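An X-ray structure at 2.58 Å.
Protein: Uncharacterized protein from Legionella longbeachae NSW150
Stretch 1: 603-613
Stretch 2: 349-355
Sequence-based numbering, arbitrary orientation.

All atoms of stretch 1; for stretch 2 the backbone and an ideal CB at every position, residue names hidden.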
ATOM      1  N   ARG A 603     -17.603   8.533 -13.748  1.00 39.57           N
ATOM      2  CA  ARG A 603     -16.371   8.379 -12.976  1.00 40.57           C
ATOM      3  C   ARG A 603     -16.682   7.988 -11.564  1.00 37.58           C
ATOM      4  O   ARG A 603     -15.845   8.115 -10.694  1.00 35.96           O
ATOM      5  CB  ARG A 603     -15.523   9.654 -12.949  1.00 43.56           C
ATOM      6  CG  ARG A 603     -15.025  10.104 -14.313  1.00 46.44           C
ATOM      7  CD  ARG A 603     -13.797  10.989 -14.202  1.00 47.72           C
ATOM      8  NE  ARG A 603     -12.842  10.380 -15.088  1.00 53.19           N
ATOM      9  CZ  ARG A 603     -11.633   9.961 -14.766  1.00 54.57           C
ATOM     10  NH1 ARG A 603     -11.112  10.161 -13.562  1.00 63.17           N
ATOM     11  NH2 ARG A 603     -10.932   9.354 -15.685  1.00 50.52           N
ATOM     12  N   HIS A 604     -17.893   7.534 -11.318  1.00 35.76           N
ATOM     13  CA  HIS A 604     -18.198   7.068 -10.004  1.00 36.20           C
ATOM     14  C   HIS A 604     -17.202   5.980  -9.524  1.00 37.44           C
ATOM     15  O   HIS A 604     -16.656   6.079  -8.442  1.00 36.55           O
ATOM     16  CB  HIS A 604     -19.590   6.517  -9.996  1.00 36.29           C
ATOM     17  CG  HIS A 604     -19.941   5.805  -8.734  1.00 36.00           C
ATOM     18  ND1 HIS A 604     -20.354   6.474  -7.607  1.00 35.01           N
ATOM     19  CD2 HIS A 604     -19.958   4.483  -8.425  1.00 36.42           C
ATOM     20  CE1 HIS A 604     -20.545   5.604  -6.630  1.00 36.49           C
ATOM     21  NE2 HIS A 604     -20.317   4.389  -7.101  1.00 38.12           N
ATOM     22  N   GLN A 605     -16.973   4.936 -10.308  1.00 36.64           N
ATOM     23  CA  GLN A 605     -16.044   3.891  -9.896  1.00 36.60           C
ATOM     24  C   GLN A 605     -14.626   4.412  -9.776  1.00 37.41           C
ATOM     25  O   GLN A 605     -13.840   3.901  -8.987  1.00 41.08           O
ATOM     26  CB  GLN A 605     -16.025   2.749 -10.924  1.00 36.48           C
ATOM     27  CG  GLN A 605     -17.320   1.952 -11.004  1.00 38.12           C
ATOM     28  CD  GLN A 605     -17.694   1.307  -9.683  1.00 38.81           C
ATOM     29  OE1 GLN A 605     -16.857   1.127  -8.820  1.00 40.15           O
ATOM     30  NE2 GLN A 605     -18.950   0.951  -9.530  1.00 41.15           N
ATOM     31  N   HIS A 606     -14.270   5.397 -10.578  1.00 36.17           N
ATOM     32  CA  HIS A 606     -12.916   5.904 -10.562  1.00 36.82           C
ATOM     33  C   HIS A 606     -12.663   6.528  -9.201  1.00 38.15           C
ATOM     34  O   HIS A 606     -11.571   6.361  -8.605  1.00 37.36           O
ATOM     35  CB  HIS A 606     -12.682   6.973 -11.636  1.00 37.30           C
ATOM     36  CG  HIS A 606     -12.800   6.487 -13.056  1.00 37.98           C
ATOM     37  ND1 HIS A 606     -13.903   5.815 -13.535  1.00 38.30           N
ATOM     38  CD2 HIS A 606     -12.002   6.699 -14.126  1.00 37.92           C
ATOM     39  CE1 HIS A 606     -13.753   5.591 -14.826  1.00 40.93           C
ATOM     40  NE2 HIS A 606     -12.619   6.136 -15.213  1.00 39.80           N
ATOM     41  N   GLU A 607     -13.668   7.256  -8.722  1.00 36.75           N
ATOM     42  CA  GLU A 607     -13.615   7.930  -7.439  1.00 37.88           C
ATOM     43  C   GLU A 607     -13.545   6.961  -6.286  1.00 36.89           C
ATOM     44  O   GLU A 607     -12.797   7.164  -5.298  1.00 38.85           O
ATOM     45  CB  GLU A 607     -14.820   8.841  -7.273  1.00 39.70           C
ATOM     46  CG  GLU A 607     -14.772   9.970  -8.272  1.00 43.55           C
ATOM     47  CD  GLU A 607     -13.722  11.010  -7.906  1.00 49.94           C
ATOM     48  OE1 GLU A 607     -13.159  11.681  -8.853  1.00 48.76           O
ATOM     49  OE2 GLU A 607     -13.469  11.159  -6.663  1.00 47.61           O
ATOM     50  N   HIS A 608     -14.304   5.898  -6.408  1.00 36.58           N
ATOM     51  CA  HIS A 608     -14.295   4.849  -5.390  1.00 37.25           C
ATOM     52  C   HIS A 608     -12.898   4.269  -5.273  1.00 36.19           C
ATOM     53  O   HIS A 608     -12.349   4.246  -4.192  1.00 39.67           O
ATOM     54  CB  HIS A 608     -15.322   3.772  -5.715  1.00 36.33           C
ATOM     55  CG  HIS A 608     -15.607   2.861  -4.581  1.00 35.61           C
ATOM     56  ND1 HIS A 608     -15.190   1.550  -4.558  1.00 36.83           N
ATOM     57  CD2 HIS A 608     -16.267   3.069  -3.421  1.00 34.98           C
ATOM     58  CE1 HIS A 608     -15.598   0.983  -3.438  1.00 35.68           C
ATOM     59  NE2 HIS A 608     -16.250   1.887  -2.729  1.00 34.17           N
ATOM     60  N   ALA A 609     -12.287   3.872  -6.377  1.00 35.60           N
ATOM     61  CA  ALA A 609     -10.834   3.560  -6.358  1.00 35.33           C
ATOM     62  C   ALA A 609      -9.941   4.642  -5.722  1.00 36.13           C
ATOM     63  O   ALA A 609      -8.983   4.342  -4.994  1.00 36.73           O
ATOM     64  CB  ALA A 609     -10.341   3.272  -7.756  1.00 35.03           C
ATOM     65  N   GLY A 610     -10.210   5.904  -6.029  1.00 38.39           N
ATOM     66  CA  GLY A 610      -9.394   7.013  -5.475  1.00 37.19           C
ATOM     67  C   GLY A 610      -9.363   7.061  -3.971  1.00 36.17           C
ATOM     68  O   GLY A 610      -8.362   7.429  -3.356  1.00 36.41           O
ATOM     69  N   GLN A 611     -10.459   6.687  -3.354  1.00 36.57           N
ATOM     70  CA  GLN A 611     -10.504   6.725  -1.924  1.00 38.35           C
ATOM     71  C   GLN A 611      -9.493   5.778  -1.268  1.00 39.75           C
ATOM     72  O   GLN A 611      -9.131   5.974  -0.120  1.00 43.57           O
ATOM     73  CB  GLN A 611     -11.890   6.382  -1.452  1.00 39.32           C
ATOM     74  CG  GLN A 611     -12.943   7.430  -1.793  1.00 38.94           C
ATOM     75  CD  GLN A 611     -14.342   6.959  -1.416  1.00 40.09           C
ATOM     76  OE1 GLN A 611     -14.719   5.793  -1.606  1.00 41.72           O
ATOM     77  NE2 GLN A 611     -15.099   7.838  -0.872  1.00 41.69           N
ATOM     78  N   ASN A 612      -9.089   4.744  -1.991  1.00 40.31           N
ATOM     79  CA  ASN A 612      -8.000   3.871  -1.574  1.00 38.65           C
ATOM     80  C   ASN A 612      -6.632   4.541  -1.530  1.00 37.14           C
ATOM     81  O   ASN A 612      -5.840   4.273  -0.644  1.00 36.92           O
ATOM     82  CB  ASN A 612      -7.959   2.613  -2.431  1.00 38.68           C
ATOM     83  CG  ASN A 612      -9.106   1.678  -2.141  1.00 37.43           C
ATOM     84  OD1 ASN A 612      -9.036   0.858  -1.243  1.00 38.81           O
ATOM     85  ND2 ASN A 612     -10.164   1.798  -2.905  1.00 38.32           N
ATOM     86  N   ALA A 613      -6.345   5.381  -2.515  1.00 37.26           N
ATOM     87  CA  ALA A 613      -5.178   6.250  -2.488  1.00 36.05           C
ATOM     88  C   ALA A 613      -5.514   7.565  -3.165  1.00 34.99           C
ATOM     89  O   ALA A 613      -5.450   7.653  -4.381  1.00 36.10           O
ATOM     90  CB  ALA A 613      -4.010   5.584  -3.180  1.00 36.93           C
ATOM     91  N   UNK A 349     -10.521  -5.490   2.736  1.00 38.17           N
ATOM     92  CA  UNK A 349     -10.135  -4.188   2.268  1.00 38.87           C
ATOM     93  C   UNK A 349     -11.072  -3.780   1.220  1.00 38.38           C
ATOM     94  O   UNK A 349     -11.637  -4.625   0.516  1.00 37.86           O
ATOM     95  CB  UNK A 349      -8.694  -4.160   1.755  1.00 38.87           C
ATOM     96  N   UNK A 350     -11.225  -2.465   1.109  1.00 38.26           N
ATOM     97  CA  UNK A 350     -12.048  -1.861   0.089  1.00 38.18           C
ATOM     98  C   UNK A 350     -13.415  -2.502   0.084  1.00 39.23           C
ATOM     99  O   UNK A 350     -13.957  -2.773  -0.985  1.00 43.09           O
ATOM    100  CB  UNK A 350     -11.389  -1.982  -1.286  1.00 38.18           C
ATOM    101  N   UNK A 351     -13.971  -2.722   1.286  1.00 37.67           N
ATOM    102  CA  UNK A 351     -15.197  -3.470   1.470  1.00 38.29           C
ATOM    103  C   UNK A 351     -16.394  -2.552   1.422  1.00 38.04           C
ATOM    104  O   UNK A 351     -16.467  -1.590   2.163  1.00 37.04           O
ATOM    105  CB  UNK A 351     -15.168  -4.237   2.793  1.00 38.29           C
ATOM    106  N   UNK A 352     -17.351  -2.862   0.557  1.00 38.06           N
ATOM    107  CA  UNK A 352     -18.447  -1.927   0.310  1.00 38.43           C
ATOM    108  C   UNK A 352     -19.575  -2.661  -0.308  1.00 40.95           C
ATOM    109  O   UNK A 352     -19.386  -3.798  -0.805  1.00 41.28           O
ATOM    110  CB  UNK A 352     -18.016  -0.762  -0.583  1.00 38.43           C
ATOM    111  N   UNK A 353     -20.740  -2.006  -0.302  1.00 40.60           N
ATOM    112  CA  UNK A 353     -21.893  -2.529  -0.992  1.00 40.46           C
ATOM    113  C   UNK A 353     -22.330  -1.571  -2.069  1.00 42.12           C
ATOM    114  O   UNK A 353     -22.595  -0.408  -1.784  1.00 44.34           O
ATOM    115  CB  UNK A 353     -23.038  -2.799  -0.014  1.00 40.46           C
ATOM    116  N   UNK A 354     -22.447  -2.096  -3.292  1.00 44.38           N
ATOM    117  CA  UNK A 354     -22.778  -1.319  -4.481  1.00 45.81           C
ATOM    118  C   UNK A 354     -24.212  -1.575  -4.809  1.00 44.83           C
ATOM    119  O   UNK A 354     -24.631  -2.734  -4.858  1.00 46.90           O
ATOM    120  CB  UNK A 354     -21.874  -1.666  -5.666  1.00 45.81           C
ATOM    121  N   UNK A 355     -24.953  -0.504  -5.060  1.00 43.82           N
ATOM    122  CA  UNK A 355     -26.341  -0.628  -5.478  1.00 44.03           C
ATOM    123  C   UNK A 355     -26.638   0.449  -6.508  1.00 43.35           C
ATOM    124  O   UNK A 355     -25.857   1.370  -6.707  1.00 44.36           O
ATOM    125  CB  UNK A 355     -27.291  -0.522  -4.284  1.00 44.03           C
TER

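The segment 349-355 runs nearly antiparallel to the helix 604-612: the helix axis and that of strand 352-355 make an angle of 173° and approach to 12.6 Å, so side chains must bridge the gap. The register follows: the CA of 350 lies 7.2 Å from Asn-612 CA, and the CA of 354 lies 10.1 Å from Gln-605 CA.

Position 349 has phi/psi of -106/152, and its CA-to-CB bond points sideways. Nothing of the helix lies within 5.5 Å of the ideal CB, so stretch 1 hardly limits the choice. The residue is Ala-349, whose methyl group makes no contact with the helix.

Position 350 is the most informative. Its phi/psi of 51/43 is a left-handed conformation, which glycine adopts readily and which asparagine and aspartate tolerate better than most other residues. The CB points toward the helix, and the ideal CB lies 3.7 Å from Asn-612 OD1. The amide of Asn-612 and the imidazole of His-608 are both nearby, favoring a short polar side chain; asparagine, aspartate or serine could suit the surroundings, while glycine would satisfy the backbone but leave these groups unanswered. The deposited residue is Asn-350, with chi1 in the t well. Its OD1 accepts a weak hydrogen bond from Asn-612 ND2 at 3.3 Å; the N-H...O angle of 170° is nearly linear, but the distance is long. The same OD1 lies 3.4 Å from His-608 CE1. On the other branch, Asn-350 ND2 donates to a water at 3.1 Å, and that water is also hydrogen-bonded to His-608 ND1 at 2.7 Å. The amide therefore reaches the histidine through solvent as well as touching it directly.

Position 351, at phi/psi -90/126, directs its CB away from the helix. Stretch 1 imposes no evident limit on size, and a large side chain is possible. Tyr-351 occupies it, with chi1 at t, and its OH is hydrogen-bonded elsewhere in the structure.

At 352 the extended backbone (-161/165) turns CB toward the helix again. The ideal CB is already 3.8 Å from His-608 NE2, so a small side chain such as alanine or serine fits most simply, whereas a longer one would have to steer around the imidazole. Ala-352 is found: its CB packs 3.9 Å from His-608 NE2, at the ring edge and near the ring plane.

Position 353 alternates away, as expected in a strand, and could accept many side chains as far as the helix is concerned. It is Ala-353.

Position 354 points toward the helix, but its ideal CB has no helix atom within 5.5 Å. That space, bordered by His-604 and Gln-605, calls for reach: histidine, glutamine or a medium-sized hydrophobic group would be plausible. His-354 fills it, with chi1 at t, and its ring packs against both residues.

Position 355 lies out of reach and is unconstrained by stretch 1; Ser-355 sits there.

Stretch 2 349-355: ANYAAHS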
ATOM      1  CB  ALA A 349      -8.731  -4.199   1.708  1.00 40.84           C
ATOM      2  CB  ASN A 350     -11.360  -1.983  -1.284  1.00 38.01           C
ATOM      3  CG  ASN A 350     -11.944  -1.041  -2.333  1.00 38.45           C
ATOM      4  OD1 ASN A 350     -12.685  -0.074  -2.038  1.00 40.12           O
ATOM      5  ND2 ASN A 350     -11.610  -1.312  -3.576  1.00 37.41           N
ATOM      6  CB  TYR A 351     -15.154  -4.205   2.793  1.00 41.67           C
ATOM      7  CG  TYR A 351     -16.384  -5.059   3.154  1.00 48.27           C
ATOM      8  CD1 TYR A 351     -16.923  -5.996   2.250  1.00 46.71           C
ATOM      9  CD2 TYR A 351     -16.961  -4.980   4.430  1.00 48.96           C
ATOM     10  CE1 TYR A 351     -17.992  -6.811   2.595  1.00 44.81           C
ATOM     11  CE2 TYR A 351     -18.030  -5.795   4.783  1.00 49.40           C
ATOM     12  CZ  TYR A 351     -18.554  -6.708   3.872  1.00 48.75           C
ATOM     13  OH  TYR A 351     -19.661  -7.482   4.239  1.00 43.59           O
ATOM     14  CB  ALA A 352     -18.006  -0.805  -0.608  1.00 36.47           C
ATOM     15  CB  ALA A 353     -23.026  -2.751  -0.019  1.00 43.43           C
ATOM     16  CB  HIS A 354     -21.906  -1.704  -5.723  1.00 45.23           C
ATOM     17  CG  HIS A 354     -22.202  -0.864  -6.922  1.00 43.07           C
ATOM     18  ND1 HIS A 354     -22.999  -1.306  -7.953  1.00 43.32           N
ATOM     19  CD2 HIS A 354     -21.891   0.423  -7.210  1.00 42.91           C
ATOM     20  CE1 HIS A 354     -23.162  -0.331  -8.828  1.00 44.02           C
ATOM     21  NE2 HIS A 354     -22.489   0.728  -8.410  1.00 44.87           N
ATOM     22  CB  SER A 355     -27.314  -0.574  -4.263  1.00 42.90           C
ATOM     23  OG  SER A 355     -27.236   0.668  -3.619  1.00 44.13           O
TER
HETATM   24  O   HOH W   1     -12.775   0.747  -5.536  1.00 32.72           O
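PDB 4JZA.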